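Heterodimeric restriction endonuclease R.BspD6I small subunit (Bacillus sp., PDB 2P14) serves as the catalytic subunit of a heterodimeric type IIS restriction endonuclease, working in complex with a monomeric site-specific nickase to cut DNA. Local coordinates at residues A[123-128]-A[175-180]. Numbering follows the deposited sequence.
Sequences FNKESE and EEWLTF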
loop_
_atom_site.group_PDB
_atom_site.type_symbol
_atom_site.label_atom_id
_atom_site.label_comp_id
_atom_site.label_asym_id
_atom_site.label_seq_id
_atom_site.Cartn_x
_atom_site.Cartn_y
_atom_site.Cartn_z
ATOM N N PHE A 123 -2.693 -8.565 -13.579
ATOM C CA PHE A 123 -2.921 -9.845 -14.286
ATOM C C PHE A 123 -4.182 -10.600 -13.840
ATOM O O PHE A 123 -4.946 -11.119 -14.683
ATOM C CB PHE A 123 -1.685 -10.757 -14.169
ATOM C CG PHE A 123 -1.881 -12.097 -14.837
ATOM C CD1 PHE A 123 -1.808 -12.212 -16.218
ATOM C CD2 PHE A 123 -2.208 -13.225 -14.087
ATOM C CE1 PHE A 123 -2.021 -13.471 -16.860
ATOM C CE2 PHE A 123 -2.423 -14.477 -14.716
ATOM C CZ PHE A 123 -2.311 -14.599 -16.092
ATOM N N ASN A 124 -4.409 -10.671 -12.528
ATOM C CA ASN A 124 -5.561 -11.377 -11.986
ATOM C C ASN A 124 -6.177 -10.618 -10.827
ATOM O O ASN A 124 -5.842 -10.869 -9.666
ATOM C CB ASN A 124 -5.191 -12.785 -11.530
ATOM C CG ASN A 124 -6.422 -13.643 -11.266
ATOM O OD1 ASN A 124 -7.514 -13.140 -10.946
ATOM N ND2 ASN A 124 -6.250 -14.952 -11.396
ATOM N N LYS A 125 -7.077 -9.700 -11.145
ATOM C CA LYS A 125 -7.678 -8.856 -10.142
ATOM C C LYS A 125 -8.740 -9.563 -9.300
ATOM O O LYS A 125 -9.159 -9.037 -8.273
ATOM C CB LYS A 125 -8.228 -7.598 -10.805
ATOM C CG LYS A 125 -7.143 -6.730 -11.409
ATOM C CD LYS A 125 -7.744 -5.452 -12.049
ATOM C CE LYS A 125 -6.677 -4.594 -12.643
ATOM N NZ LYS A 125 -7.275 -3.393 -13.251
ATOM N N GLU A 126 -9.156 -10.752 -9.721
ATOM C CA GLU A 126 -10.081 -11.541 -8.925
ATOM C C GLU A 126 -9.370 -12.199 -7.758
ATOM O O GLU A 126 -9.743 -11.969 -6.614
ATOM C CB GLU A 126 -10.761 -12.597 -9.800
ATOM C CG GLU A 126 -11.587 -12.005 -10.924
ATOM C CD GLU A 126 -12.725 -11.133 -10.430
ATOM O OE1 GLU A 126 -13.558 -11.634 -9.635
ATOM O OE2 GLU A 126 -12.796 -9.947 -10.847
ATOM N N SER A 127 -8.327 -12.979 -8.034
ATOM C CA SER A 127 -7.667 -13.729 -6.977
ATOM C C SER A 127 -6.496 -12.981 -6.327
ATOM O O SER A 127 -6.170 -13.252 -5.175
ATOM C CB SER A 127 -7.208 -15.099 -7.486
ATOM O OG SER A 127 -6.196 -14.962 -8.457
ATOM N N GLU A 128 -5.919 -12.024 -7.056
ATOM C CA GLU A 128 -4.727 -11.317 -6.595
ATOM C C GLU A 128 -4.908 -9.791 -6.782
ATOM O O GLU A 128 -4.163 -9.183 -7.517
ATOM C CB GLU A 128 -3.470 -11.864 -7.321
ATOM C CG GLU A 128 -3.264 -13.409 -7.106
ATOM C CD GLU A 128 -2.561 -14.144 -8.250
ATOM O OE1 GLU A 128 -1.945 -13.523 -9.149
ATOM O OE2 GLU A 128 -2.583 -15.401 -8.262
ATOM N N GLU A 175 -2.703 1.640 -18.793
ATOM C CA GLU A 175 -2.713 3.097 -18.985
ATOM C C GLU A 175 -4.029 3.681 -18.511
ATOM O O GLU A 175 -4.043 4.639 -17.743
ATOM C CB GLU A 175 -2.483 3.454 -20.460
ATOM C CG GLU A 175 -1.059 3.115 -20.933
ATOM C CD GLU A 175 -0.920 1.684 -21.469
ATOM O OE1 GLU A 175 -1.858 0.864 -21.304
ATOM O OE2 GLU A 175 0.150 1.390 -22.070
ATOM N N GLU A 176 -5.134 3.098 -18.944
ATOM C CA GLU A 176 -6.452 3.565 -18.535
ATOM C C GLU A 176 -6.650 3.433 -17.016
ATOM O O GLU A 176 -7.253 4.293 -16.373
ATOM C CB GLU A 176 -7.535 2.789 -19.293
ATOM C CG GLU A 176 -8.957 3.106 -18.815
ATOM C CD GLU A 176 -10.072 2.488 -19.655
ATOM O OE1 GLU A 176 -9.791 1.745 -20.629
ATOM O OE2 GLU A 176 -11.253 2.780 -19.334
ATOM N N TRP A 177 -6.144 2.338 -16.457
ATOM C CA TRP A 177 -6.309 2.090 -15.050
ATOM C C TRP A 177 -5.589 3.151 -14.245
ATOM O O TRP A 177 -6.158 3.726 -13.289
ATOM C CB TRP A 177 -5.700 0.712 -14.717
ATOM C CG TRP A 177 -5.827 0.250 -13.278
ATOM C CD1 TRP A 177 -6.791 0.622 -12.357
ATOM C CD2 TRP A 177 -4.996 -0.707 -12.627
ATOM N NE1 TRP A 177 -6.610 -0.067 -11.184
ATOM C CE2 TRP A 177 -5.510 -0.887 -11.322
ATOM C CE3 TRP A 177 -3.852 -1.442 -13.025
ATOM C CZ2 TRP A 177 -4.932 -1.779 -10.404
ATOM C CZ3 TRP A 177 -3.282 -2.324 -12.115
ATOM C CH2 TRP A 177 -3.813 -2.480 -10.826
ATOM N N LEU A 178 -4.313 3.378 -14.563
ATOM C CA LEU A 178 -3.565 4.350 -13.785
ATOM C C LEU A 178 -4.147 5.772 -13.947
ATOM O O LEU A 178 -4.153 6.576 -12.998
ATOM C CB LEU A 178 -2.080 4.326 -14.128
ATOM C CG LEU A 178 -1.287 3.050 -13.823
ATOM C CD1 LEU A 178 0.221 3.276 -14.145
ATOM C CD2 LEU A 178 -1.507 2.541 -12.360
ATOM N N THR A 179 -4.634 6.086 -15.146
ATOM C CA THR A 179 -5.342 7.354 -15.362
ATOM C C THR A 179 -6.567 7.486 -14.465
ATOM O O THR A 179 -6.792 8.523 -13.856
ATOM C CB THR A 179 -5.745 7.516 -16.838
ATOM O OG1 THR A 179 -4.544 7.476 -17.642
ATOM C CG2 THR A 179 -6.495 8.856 -17.065
ATOM N N PHE A 180 -7.303 6.396 -14.321
ATOM C CA PHE A 180 -8.497 6.436 -13.487
ATOM C C PHE A 180 -8.149 6.729 -12.035
ATOM O O PHE A 180 -8.833 7.492 -11.347
ATOM C CB PHE A 180 -9.262 5.115 -13.590
ATOM C CG PHE A 180 -10.434 5.045 -12.681
ATOM C CD1 PHE A 180 -11.655 5.594 -13.077
ATOM C CD2 PHE A 180 -10.335 4.435 -11.416
ATOM C CE1 PHE A 180 -12.743 5.564 -12.227
ATOM C CE2 PHE A 180 -11.430 4.384 -10.575
ATOM C CZ PHE A 180 -12.640 4.945 -10.981
#
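Lys125 lays the end of its side chain over one face of the Trp177 indole, and this pair alone joins loop 123-128 to segment 175-180 of helix 174-184. The ammonium makes a cation-pi contact: NZ of Lys125 stands 3.7 Å from the centroid of the five-membered ring of Trp177, 16° off the ring normal. At the ring fusion, NZ of Lys125 is 3.6 Å from each of CD2 and CE2 of Trp177. One carbon back, CE of Lys125 forms a CH-pi contact with the six-membered ring of Trp177, 3.9 Å from its centroid and almost exactly on the normal. The two side chains approach from opposite directions. The CA atoms of Lys125 and Trp177 lie 12.1 Å apart; the lysine, extended beyond CG, bridges about half of this and the indole the rest, CG of Trp177 being anti to its own backbone N (chi1 -178°) and carrying the ring out to meet the lysine. The charge is buried, yet three backbone carbonyls, those of Leu165, Arg166 and Leu169, accept hydrogen bonds from NZ; the indole NE1 is tied to the carbonyl of Leu164.

The close packing is confined to the Lys125–Trp177 pair; Glu126, Glu176 and Thr179, by contrast, are exposed and touch nothing across the contact. Lys125 thus reaches from the connection between helix 115-121 and strand 130-134, past the C-terminal end of helix 154-165 and the residues that follow it, to C-terminal helix 174-184, where Trp177 also packs on Ile121 of helix 115-121 and Pro132 of strand 130-134, an edge strand of the five-stranded mixed sheet.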